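Local coordinates for protein pectinesterase (Aspergillus niger, PDB 5C1E) that hydrolyses the methyl esters of pectin's galacturonosyl chain, releasing methanol, and probably helps to macerate and soften plant tissue, at residues S20-L26 / Y45-I51; V74-I80 / I106-Y112; W170-I176 / A199-I205. Residues are numbered along the deposited sequence.

Contact 1 of 3, residues S20-L26 / Y45-I51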
loop_
_atom_site.group_PDB
_atom_site.type_symbol
_atom_site.label_atom_id
_atom_site.label_comp_id
_atom_site.label_asym_id
_atom_site.label_seq_id
_atom_site.Cartn_x
_atom_site.Cartn_y
_atom_site.Cartn_z
ATOM N N SER A 20 -9.478 21.860 -12.132
ATOM C CA SER A 20 -9.997 20.770 -12.959
ATOM C C SER A 20 -9.167 19.493 -12.821
ATOM O O SER A 20 -9.688 18.390 -13.027
ATOM C CB SER A 20 -10.033 21.183 -14.429
ATOM O OG SER A 20 -8.758 21.594 -14.866
ATOM N N THR A 21 -7.888 19.649 -12.475
ATOM C CA THR A 21 -6.980 18.526 -12.255
ATOM C C THR A 21 -6.401 18.520 -10.822
ATOM O O THR A 21 -6.281 19.558 -10.161
ATOM C CB THR A 21 -5.813 18.514 -13.281
ATOM O OG1 THR A 21 -4.834 19.506 -12.939
ATOM C CG2 THR A 21 -6.317 18.727 -14.713
ATOM N N ILE A 22 -6.016 17.336 -10.362
ATOM C CA ILE A 22 -5.349 17.204 -9.076
ATOM C C ILE A 22 -3.991 17.904 -9.140
ATOM O O ILE A 22 -3.617 18.603 -8.217
ATOM C CB ILE A 22 -5.207 15.736 -8.631
ATOM C CG1 ILE A 22 -6.591 15.074 -8.533
ATOM C CG2 ILE A 22 -4.519 15.644 -7.279
ATOM C CD1 ILE A 22 -6.551 13.581 -8.391
ATOM N N GLY A 23 -3.280 17.722 -10.244
ATOM C CA GLY A 23 -2.003 18.384 -10.467
ATOM C C GLY A 23 -2.059 19.898 -10.323
ATOM O O GLY A 23 -1.149 20.505 -9.779
ATOM N N ASP A 24 -3.125 20.513 -10.822
ATOM C CA ASP A 24 -3.279 21.960 -10.689
ATOM C C ASP A 24 -3.430 22.359 -9.228
ATOM O O ASP A 24 -2.882 23.377 -8.820
ATOM C CB ASP A 24 -4.466 22.463 -11.504
ATOM C CG ASP A 24 -4.213 22.415 -12.996
ATOM O OD1 ASP A 24 -3.069 22.227 -13.421
ATOM O OD2 ASP A 24 -5.184 22.570 -13.742
ATOM N N ALA A 25 -4.161 21.565 -8.431
ATOM C CA ALA A 25 -4.316 21.875 -6.997
ATOM C C ALA A 25 -3.000 21.705 -6.224
ATOM O O ALA A 25 -2.656 22.535 -5.378
ATOM C CB ALA A 25 -5.403 21.026 -6.357
ATOM N N LEU A 26 -2.283 20.620 -6.506
ATOM C CA LEU A 26 -0.949 20.407 -5.940
ATOM C C LEU A 26 -0.019 21.591 -6.273
ATOM O O LEU A 26 0.669 22.104 -5.391
ATOM C CB LEU A 26 -0.339 19.095 -6.460
ATOM C CG LEU A 26 -1.011 17.800 -5.989
ATOM C CD1 LEU A 26 -0.437 16.594 -6.725
ATOM C CD2 LEU A 26 -0.853 17.636 -4.484
ATOM N N TYR A 45 -9.145 10.691 -13.060
ATOM C CA TYR A 45 -8.120 11.682 -13.314
ATOM C C TYR A 45 -6.909 10.983 -13.958
ATOM O O TYR A 45 -6.193 10.212 -13.314
ATOM C CB TYR A 45 -7.769 12.394 -12.004
ATOM C CG TYR A 45 -8.950 13.129 -11.413
ATOM C CD1 TYR A 45 -9.902 12.462 -10.643
ATOM C CD2 TYR A 45 -9.134 14.497 -11.653
ATOM C CE1 TYR A 45 -10.991 13.149 -10.109
ATOM C CE2 TYR A 45 -10.215 15.188 -11.136
ATOM C CZ TYR A 45 -11.142 14.518 -10.375
ATOM O OH TYR A 45 -12.208 15.217 -9.884
ATOM N N GLU A 46 -6.737 11.228 -15.253
ATOM C CA GLU A 46 -5.676 10.653 -16.034
ATOM C C GLU A 46 -4.442 11.528 -15.832
ATOM O O GLU A 46 -4.175 12.442 -16.610
ATOM C CB GLU A 46 -6.093 10.590 -17.506
ATOM C CG GLU A 46 -7.287 9.654 -17.731
ATOM C CD GLU A 46 -7.598 9.371 -19.198
ATOM O OE1 GLU A 46 -7.164 10.132 -20.095
ATOM O OE2 GLU A 46 -8.311 8.382 -19.455
ATOM N N GLU A 47 -3.727 11.258 -14.748
ATOM C CA GLU A 47 -2.612 12.087 -14.309
ATOM C C GLU A 47 -1.508 11.228 -13.715
ATOM O O GLU A 47 -1.770 10.136 -13.215
ATOM C CB GLU A 47 -3.099 13.084 -13.248
ATOM C CG GLU A 47 -4.153 14.054 -13.748
ATOM C CD GLU A 47 -4.526 15.085 -12.712
ATOM O OE1 GLU A 47 -3.617 15.752 -12.168
ATOM O OE2 GLU A 47 -5.724 15.216 -12.426
ATOM N N GLN A 48 -0.270 11.722 -13.802
ATOM C CA GLN A 48 0.877 11.139 -13.109
ATOM C C GLN A 48 1.417 12.206 -12.157
ATOM O O GLN A 48 1.762 13.308 -12.584
ATOM C CB GLN A 48 1.949 10.700 -14.105
ATOM C CG GLN A 48 3.055 9.891 -13.463
ATOM C CD GLN A 48 4.056 9.344 -14.456
ATOM O OE1 GLN A 48 4.243 9.886 -15.551
ATOM N NE2 GLN A 48 4.710 8.252 -14.077
ATOM N N LEU A 49 1.453 11.901 -10.864
ATOM C CA LEU A 49 1.672 12.928 -9.845
ATOM C C LEU A 49 2.887 12.650 -8.977
ATOM O O LEU A 49 3.181 11.501 -8.649
ATOM C CB LEU A 49 0.441 13.011 -8.945
ATOM C CG LEU A 49 -0.870 13.283 -9.669
ATOM C CD1 LEU A 49 -2.028 13.154 -8.700
ATOM C CD2 LEU A 49 -0.826 14.661 -10.312
ATOM N N THR A 50 3.601 13.708 -8.610
ATOM C CA THR A 50 4.626 13.621 -7.572
ATOM C C THR A 50 4.177 14.514 -6.438
ATOM O O THR A 50 3.906 15.704 -6.662
ATOM C CB THR A 50 6.013 14.042 -8.088
ATOM O OG1 THR A 50 6.406 13.138 -9.129
ATOM C CG2 THR A 50 7.050 14.002 -6.962
ATOM N N ILE A 51 4.067 13.946 -5.244
ATOM C CA ILE A 51 3.631 14.694 -4.056
ATOM C C ILE A 51 4.871 15.061 -3.237
ATOM O O ILE A 51 5.428 14.214 -2.522
ATOM C CB ILE A 51 2.696 13.887 -3.140
ATOM C CG1 ILE A 51 1.572 13.181 -3.912
ATOM C CG2 ILE A 51 2.099 14.781 -2.052
ATOM C CD1 ILE A 51 0.638 14.061 -4.684
#

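Contact 2 of 3, residues V74-I80 / I106-Y112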
loop_
_atom_site.group_PDB
_atom_site.type_symbol
_atom_site.label_atom_id
_atom_site.label_comp_id
_atom_site.label_asym_id
_atom_site.label_seq_id
_atom_site.Cartn_x
_atom_site.Cartn_y
_atom_site.Cartn_z
ATOM N N VAL A 74 -13.273 8.429 -6.807
ATOM C CA VAL A 74 -12.118 9.145 -7.344
ATOM C C VAL A 74 -11.057 8.130 -7.722
ATOM O O VAL A 74 -10.607 7.352 -6.879
ATOM C CB VAL A 74 -11.536 10.153 -6.348
ATOM C CG1 VAL A 74 -10.315 10.844 -6.943
ATOM C CG2 VAL A 74 -12.587 11.180 -5.981
ATOM N N THR A 75 -10.693 8.114 -9.000
ATOM C CA THR A 75 -9.634 7.242 -9.477
ATOM C C THR A 75 -8.562 8.096 -10.132
ATOM O O THR A 75 -8.877 8.939 -10.979
ATOM C CB THR A 75 -10.191 6.194 -10.461
ATOM O OG1 THR A 75 -11.082 5.326 -9.756
ATOM C CG2 THR A 75 -9.071 5.340 -11.039
ATOM N N ILE A 76 -7.313 7.892 -9.716
ATOM C CA ILE A 76 -6.143 8.448 -10.385
ATOM C C ILE A 76 -5.497 7.331 -11.190
ATOM O O ILE A 76 -5.110 6.289 -10.633
ATOM C CB ILE A 76 -5.115 9.020 -9.389
ATOM C CG1 ILE A 76 -5.817 9.949 -8.401
ATOM C CG2 ILE A 76 -3.999 9.764 -10.137
ATOM C CD1 ILE A 76 -4.928 10.527 -7.342
ATOM N N THR A 77 -5.362 7.539 -12.496
ATOM C CA THR A 77 -4.853 6.492 -13.348
ATOM C C THR A 77 -3.830 7.001 -14.354
ATOM O O THR A 77 -3.946 8.100 -14.875
ATOM C CB THR A 77 -5.990 5.760 -14.102
ATOM O OG1 THR A 77 -5.452 4.634 -14.807
ATOM C CG2 THR A 77 -6.694 6.676 -15.059
ATOM N N HIS A 78 -2.846 6.144 -14.616
ATOM C CA HIS A 78 -1.833 6.386 -15.634
ATOM C C HIS A 78 -1.242 5.025 -15.992
ATOM O O HIS A 78 -1.322 4.078 -15.205
ATOM C CB HIS A 78 -0.780 7.369 -15.110
ATOM C CG HIS A 78 0.280 7.737 -16.112
ATOM N ND1 HIS A 78 1.569 7.256 -16.038
ATOM C CD2 HIS A 78 0.257 8.580 -17.172
ATOM C CE1 HIS A 78 2.284 7.755 -17.032
ATOM N NE2 HIS A 78 1.512 8.565 -17.733
ATOM N N THR A 79 -0.700 4.898 -17.194
ATOM C CA THR A 79 -0.170 3.621 -17.647
ATOM C C THR A 79 1.231 3.807 -18.226
ATOM O O THR A 79 1.410 4.523 -19.212
ATOM C CB THR A 79 -1.080 3.002 -18.725
ATOM O OG1 THR A 79 -2.367 2.716 -18.159
ATOM C CG2 THR A 79 -0.496 1.720 -19.257
ATOM N N ILE A 80 2.205 3.172 -17.577
ATOM C CA ILE A 80 3.546 3.013 -18.093
ATOM C C ILE A 80 4.293 1.982 -17.255
ATOM O O ILE A 80 4.040 1.864 -16.057
ATOM C CB ILE A 80 4.320 4.359 -18.123
ATOM C CG1 ILE A 80 5.615 4.236 -18.923
ATOM C CG2 ILE A 80 4.583 4.892 -16.729
ATOM C CD1 ILE A 80 6.253 5.582 -19.215
ATOM N N ILE A 106 -9.247 7.365 -1.967
ATOM C CA ILE A 106 -8.814 7.582 -3.351
ATOM C C ILE A 106 -8.330 6.253 -3.920
ATOM O O ILE A 106 -7.667 5.482 -3.214
ATOM C CB ILE A 106 -7.736 8.678 -3.413
ATOM C CG1 ILE A 106 -8.411 10.022 -3.075
ATOM C CG2 ILE A 106 -7.048 8.679 -4.775
ATOM C CD1 ILE A 106 -7.735 11.258 -3.522
ATOM N N ASN A 107 -8.704 5.971 -5.165
ATOM C CA ASN A 107 -8.164 4.828 -5.895
ATOM C C ASN A 107 -6.986 5.289 -6.755
ATOM O O ASN A 107 -7.088 6.313 -7.425
ATOM C CB ASN A 107 -9.199 4.209 -6.836
ATOM C CG ASN A 107 -10.453 3.765 -6.124
ATOM O OD1 ASN A 107 -10.481 3.574 -4.909
ATOM N ND2 ASN A 107 -11.508 3.623 -6.880
ATOM N N VAL A 108 -5.905 4.520 -6.737
ATOM C CA VAL A 108 -4.744 4.754 -7.576
ATOM C C VAL A 108 -4.437 3.503 -8.373
ATOM O O VAL A 108 -4.352 2.400 -7.815
ATOM C CB VAL A 108 -3.486 5.164 -6.745
ATOM C CG1 VAL A 108 -2.289 5.441 -7.654
ATOM C CG2 VAL A 108 -3.784 6.393 -5.904
ATOM N N GLU A 109 -4.239 3.671 -9.676
ATOM C CA GLU A 109 -3.965 2.536 -10.531
ATOM C C GLU A 109 -2.893 2.823 -11.560
ATOM O O GLU A 109 -2.698 3.953 -11.979
ATOM C CB GLU A 109 -5.234 2.043 -11.222
ATOM C CG GLU A 109 -5.907 3.065 -12.096
ATOM C CD GLU A 109 -7.033 2.466 -12.934
ATOM O OE1 GLU A 109 -7.108 2.763 -14.157
ATOM O OE2 GLU A 109 -7.834 1.698 -12.357
ATOM N N ASN A 110 -2.177 1.772 -11.906
ATOM C CA ASN A 110 -1.345 1.763 -13.112
ATOM C C ASN A 110 -2.007 0.761 -14.061
ATOM O O ASN A 110 -2.181 -0.393 -13.700
ATOM C CB ASN A 110 0.106 1.392 -12.784
ATOM C CG ASN A 110 1.045 1.568 -13.983
ATOM O OD1 ASN A 110 0.708 1.209 -15.099
ATOM N ND2 ASN A 110 2.225 2.123 -13.749
ATOM N N GLY A 111 -2.395 1.213 -15.257
ATOM C CA GLY A 111 -3.117 0.368 -16.200
ATOM C C GLY A 111 -2.269 -0.519 -17.102
ATOM O O GLY A 111 -2.801 -1.127 -18.021
ATOM N N TYR A 112 -0.969 -0.648 -16.827
ATOM C CA TYR A 112 -0.093 -1.414 -17.707
ATOM C C TYR A 112 -0.533 -2.861 -17.840
ATOM O O TYR A 112 -0.580 -3.400 -18.949
ATOM C CB TYR A 112 1.378 -1.362 -17.265
ATOM C CG TYR A 112 2.296 -1.976 -18.304
ATOM C CD1 TYR A 112 2.710 -1.245 -19.410
ATOM C CD2 TYR A 112 2.713 -3.301 -18.206
ATOM C CE1 TYR A 112 3.523 -1.819 -20.389
ATOM C CE2 TYR A 112 3.533 -3.882 -19.184
ATOM C CZ TYR A 112 3.930 -3.133 -20.272
ATOM O OH TYR A 112 4.753 -3.683 -21.246
HETATM O O HOH W 1 -11.346 2.722 -10.113
#

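Contact 3 of 3, residues W170-I176 / A199-I205. With SO4 (sulfate ion), chain C.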
loop_
_atom_site.group_PDB
_atom_site.type_symbol
_atom_site.label_atom_id
_atom_site.label_comp_id
_atom_site.label_asym_id
_atom_site.label_seq_id
_atom_site.Cartn_x
_atom_site.Cartn_y
_atom_site.Cartn_z
ATOM N N TRP A 170 2.755 -0.978 8.323
ATOM C CA TRP A 170 1.657 -1.668 8.987
ATOM C C TRP A 170 0.422 -1.600 8.103
ATOM O O TRP A 170 -0.012 -0.502 7.740
ATOM C CB TRP A 170 1.338 -0.984 10.305
ATOM C CG TRP A 170 0.257 -1.657 11.103
ATOM C CD1 TRP A 170 -1.090 -1.535 10.926
ATOM C CD2 TRP A 170 0.432 -2.516 12.239
ATOM N NE1 TRP A 170 -1.762 -2.261 11.866
ATOM C CE2 TRP A 170 -0.855 -2.876 12.688
ATOM C CE3 TRP A 170 1.546 -3.006 12.923
ATOM C CZ2 TRP A 170 -1.055 -3.721 13.773
ATOM C CZ3 TRP A 170 1.348 -3.837 14.008
ATOM C CH2 TRP A 170 0.061 -4.193 14.425
ATOM N N PHE A 171 -0.105 -2.769 7.739
ATOM C CA PHE A 171 -1.371 -2.895 7.012
ATOM C C PHE A 171 -2.413 -3.421 7.969
ATOM O O PHE A 171 -2.276 -4.518 8.484
ATOM C CB PHE A 171 -1.245 -3.856 5.840
ATOM C CG PHE A 171 -0.279 -3.403 4.789
ATOM C CD1 PHE A 171 -0.704 -2.613 3.745
ATOM C CD2 PHE A 171 1.046 -3.801 4.831
ATOM C CE1 PHE A 171 0.178 -2.192 2.764
ATOM C CE2 PHE A 171 1.941 -3.386 3.851
ATOM C CZ PHE A 171 1.502 -2.575 2.820
ATOM N N GLY A 172 -3.420 -2.600 8.248
ATOM C CA GLY A 172 -4.459 -2.958 9.202
ATOM C C GLY A 172 -5.809 -3.039 8.518
ATOM O O GLY A 172 -6.238 -2.098 7.836
ATOM N N GLU A 173 -6.510 -4.141 8.727
ATOM C CA GLU A 173 -7.863 -4.305 8.191
ATOM C C GLU A 173 -7.943 -4.002 6.687
ATOM O O GLU A 173 -8.892 -3.371 6.237
ATOM C CB GLU A 173 -8.847 -3.415 8.950
ATOM C CG GLU A 173 -9.001 -3.773 10.415
ATOM C CD GLU A 173 -9.813 -2.755 11.222
ATOM O OE1 GLU A 173 -10.403 -1.800 10.664
ATOM O OE2 GLU A 173 -9.852 -2.913 12.459
ATOM N N CYS A 174 -6.948 -4.465 5.927
ATOM C CA CYS A 174 -6.927 -4.285 4.486
ATOM C C CYS A 174 -7.362 -5.549 3.777
ATOM O O CYS A 174 -7.191 -6.671 4.293
ATOM C CB CYS A 174 -5.527 -3.916 4.001
ATOM S SG CYS A 174 -4.941 -2.303 4.545
ATOM N N ASP A 175 -7.906 -5.365 2.578
ATOM C CA ASP A 175 -8.137 -6.479 1.681
ATOM C C ASP A 175 -6.954 -6.529 0.743
ATOM O O ASP A 175 -6.668 -5.564 0.041
ATOM C CB ASP A 175 -9.460 -6.321 0.915
ATOM C CG ASP A 175 -10.687 -6.596 1.789
ATOM O OD1 ASP A 175 -10.606 -7.388 2.751
ATOM O OD2 ASP A 175 -11.743 -6.008 1.510
ATOM N N ILE A 176 -6.250 -7.658 0.761
ATOM C CA ILE A 176 -5.088 -7.863 -0.066
ATOM C C ILE A 176 -5.496 -8.916 -1.088
ATOM O O ILE A 176 -5.782 -10.070 -0.733
ATOM C CB ILE A 176 -3.883 -8.257 0.800
ATOM C CG1 ILE A 176 -3.501 -7.085 1.703
ATOM C CG2 ILE A 176 -2.718 -8.729 -0.053
ATOM C CD1 ILE A 176 -2.525 -7.425 2.807
ATOM N N ALA A 199 4.196 -5.524 8.713
ATOM C CA ALA A 199 3.209 -6.210 9.539
ATOM C C ALA A 199 1.872 -6.172 8.819
ATOM O O ALA A 199 1.342 -5.097 8.536
ATOM C CB ALA A 199 3.102 -5.558 10.909
ATOM N N ILE A 200 1.325 -7.356 8.533
ATOM C CA ILE A 200 -0.003 -7.470 7.923
ATOM C C ILE A 200 -0.949 -7.986 9.004
ATOM O O ILE A 200 -0.844 -9.139 9.421
ATOM C CB ILE A 200 0.052 -8.364 6.678
ATOM C CG1 ILE A 200 0.887 -7.642 5.623
ATOM C CG2 ILE A 200 -1.347 -8.662 6.163
ATOM C CD1 ILE A 200 1.450 -8.534 4.570
ATOM N N ASP A 201 -1.819 -7.099 9.485
ATOM C CA ASP A 201 -2.583 -7.329 10.715
ATOM C C ASP A 201 -4.083 -7.221 10.508
ATOM O O ASP A 201 -4.583 -6.211 10.013
ATOM C CB ASP A 201 -2.162 -6.330 11.797
ATOM C CG ASP A 201 -2.915 -6.529 13.101
ATOM O OD1 ASP A 201 -2.498 -7.376 13.908
ATOM O OD2 ASP A 201 -3.899 -5.810 13.327
ATOM N N ASN A 202 -4.811 -8.256 10.917
ATOM C CA ASN A 202 -6.271 -8.277 10.733
ATOM C C ASN A 202 -6.662 -7.944 9.293
ATOM O O ASN A 202 -7.612 -7.201 9.042
ATOM C CB ASN A 202 -6.945 -7.319 11.740
ATOM C CG ASN A 202 -6.927 -7.855 13.167
ATOM O OD1 ASN A 202 -6.080 -7.484 14.001
ATOM N ND2 ASN A 202 -7.873 -8.727 13.461
ATOM N N CYS A 203 -5.908 -8.481 8.337
ATOM C CA CYS A 203 -6.226 -8.298 6.933
ATOM C C CYS A 203 -6.926 -9.531 6.375
ATOM O O CYS A 203 -7.023 -10.572 7.029
ATOM C CB CYS A 203 -4.963 -7.982 6.128
ATOM S SG CYS A 203 -4.185 -6.404 6.577
ATOM N N ASN A 204 -7.422 -9.379 5.162
ATOM C CA ASN A 204 -8.065 -10.444 4.437
ATOM C C ASN A 204 -7.340 -10.654 3.117
ATOM O O ASN A 204 -7.304 -9.757 2.266
ATOM C CB ASN A 204 -9.513 -10.086 4.166
ATOM C CG ASN A 204 -10.268 -11.227 3.542
ATOM O OD1 ASN A 204 -10.137 -12.383 3.974
ATOM N ND2 ASN A 204 -11.063 -10.925 2.528
ATOM N N ILE A 205 -6.744 -11.830 2.963
ATOM C CA ILE A 205 -5.967 -12.166 1.760
ATOM C C ILE A 205 -6.834 -13.112 0.902
ATOM O O ILE A 205 -7.247 -14.164 1.374
ATOM C CB ILE A 205 -4.625 -12.848 2.135
ATOM C CG1 ILE A 205 -3.602 -11.861 2.721
ATOM C CG2 ILE A 205 -3.972 -13.457 0.902
ATOM C CD1 ILE A 205 -4.040 -11.123 3.961
HETATM S S SO4 C . -4.780 -0.921 13.697
HETATM O O1 SO4 C . -6.180 -1.117 14.178
HETATM O O2 SO4 C . -4.672 -1.475 12.321
HETATM O O3 SO4 C . -4.385 0.513 13.701
HETATM O O4 SO4 C . -3.865 -1.627 14.625
#

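Contact 1 of 3, residues S20-L26 / Y45-I51
I22 reaches across Y45 and L49: its CD1 lies over one face of the Y45 ring, 3.9 Å from Y45 CG, and its CG2 is 3.8 Å from L49 CD1. The N-terminal helix of this right-handed parallel beta-helix, starting at I22, thereby covers the N-terminal end of the beta-helix, where strand 43-46 is the outermost strand of its sheet. V13, V40 and I76 also touch I22, so the helix plugs the interior between the sheets. One turn later L26 continues the apolar seam, its CD1 4.1 Å from L49 CD2 and 3.4 Å from I51 CD1. The helix start is held by polar bonds as well. T21 is the N-cap, its OG1 accepting from D24 N at 2.9 Å, while E47 extends from the loop between strands 43-46 and 49-51 to take the first two amides of the helix: I22 N donates to E47 OE2 at 3.0 Å, and G23 N to E47 OE1 at 2.8 Å.

Contact 2 of 3, residues V74-I80 / I106-Y112
This is a parallel strand pairing between successive coils of the beta-helix, strands 74-78 and 107-110 lying side by side in the eight-stranded sheet. The two strand axes run at 19° to each other, and T75, I76, T77 and H78 bridge N107, V108, E109 and N110 in register. Backbone bonds zigzag along the pair: N107 N to V74 O (2.9 Å), I76 N to N107 O (2.8 Å), E109 N to I76 O (2.9 Å), a weak H78 N to E109 O (3.4 Å), and G111 N to H78 O (3.1 Å). I76 and V108 occupy the buried face, where I76 CD1 meets I106 CG2 at 3.8 Å. On the face bearing T75 and N107, T77 OG1 donates to E109 OE1 at 2.6 Å. At the end of the pairing, N110 ND2 donates to I80 O (2.9 Å) and to V119 O, while N110 OD1 closes an Asx turn with Y112 N (3.0 Å). Side-chain amide and carboxylate groups thus supplement the backbone bonding between coils.

Contact 3 of 3, residues W170-I176 / A199-I205
Two neighbouring coils of the parallel beta-helix stack here through a bend that both repeat, and backbone groups carry most of the bonding. Before the bend, F171 N donates to A199 O (2.9 Å), D201 N to F171 O (2.8 Å) and E173 N to D201 O (3.1 Å). E173 and N202 both take positive phi, turning each coil from the ten-stranded sheet into the eight-stranded one. At this corner C174 N finds a thiol instead of a carbonyl, donating to C203 SG at 3.4 Å; C203 N is satisfied by S234 OG of the following coil. Regular pairing then resumes with N204 N to C174 O (2.9 Å) and I176 N to N204 O (2.8 Å). Polar side chains find partners outside the pair: D201 OD1 accepts from Q232 and N233, E173 OE1 from N153, and D175 OD2 is hydrogen-bonded to Y69 OH. W170 NE1 donates to O2 of a sulfate ion, probably from the crystallisation liquor, at 3.0 Å; the sulfate is also hydrogen-bonded to Y150 OH and K283 NZ. Inside, I176 CD1 packs 3.8 Å from I200 CG2, and F171 stacks on Y151. The side chains of I176 and predicted active-site D161 are about 12 Å apart. One amide at the bend is thus met by sulfur, between backbone bonds on each side, while D201 and E173 bond to flanking coils and F171, I176, I200 and I205 pack inside.

The contacts follow one another along the chain, each closing before the next opens, and so mark successive positions along the beta-helix. Contacts 1 and 2 have centres 12 Å apart and touch: strands 43-46 and 74-78 are neighbours, joined by Y45 N to T75 O (2.7 Å) and Y45 O to T77 N (2.9 Å), probable hydrogen bonds. Contact 3 lies on the opposite side of the chain's centre, its centre 28 Å from that of contact 1 and 22 Å from that of contact 2. All three nevertheless reach the same eight-stranded sheet, so the beta-helix covered at its end by contact 1 continues through the paired coils of contact 2 to those of contact 3, nearer the predicted active site.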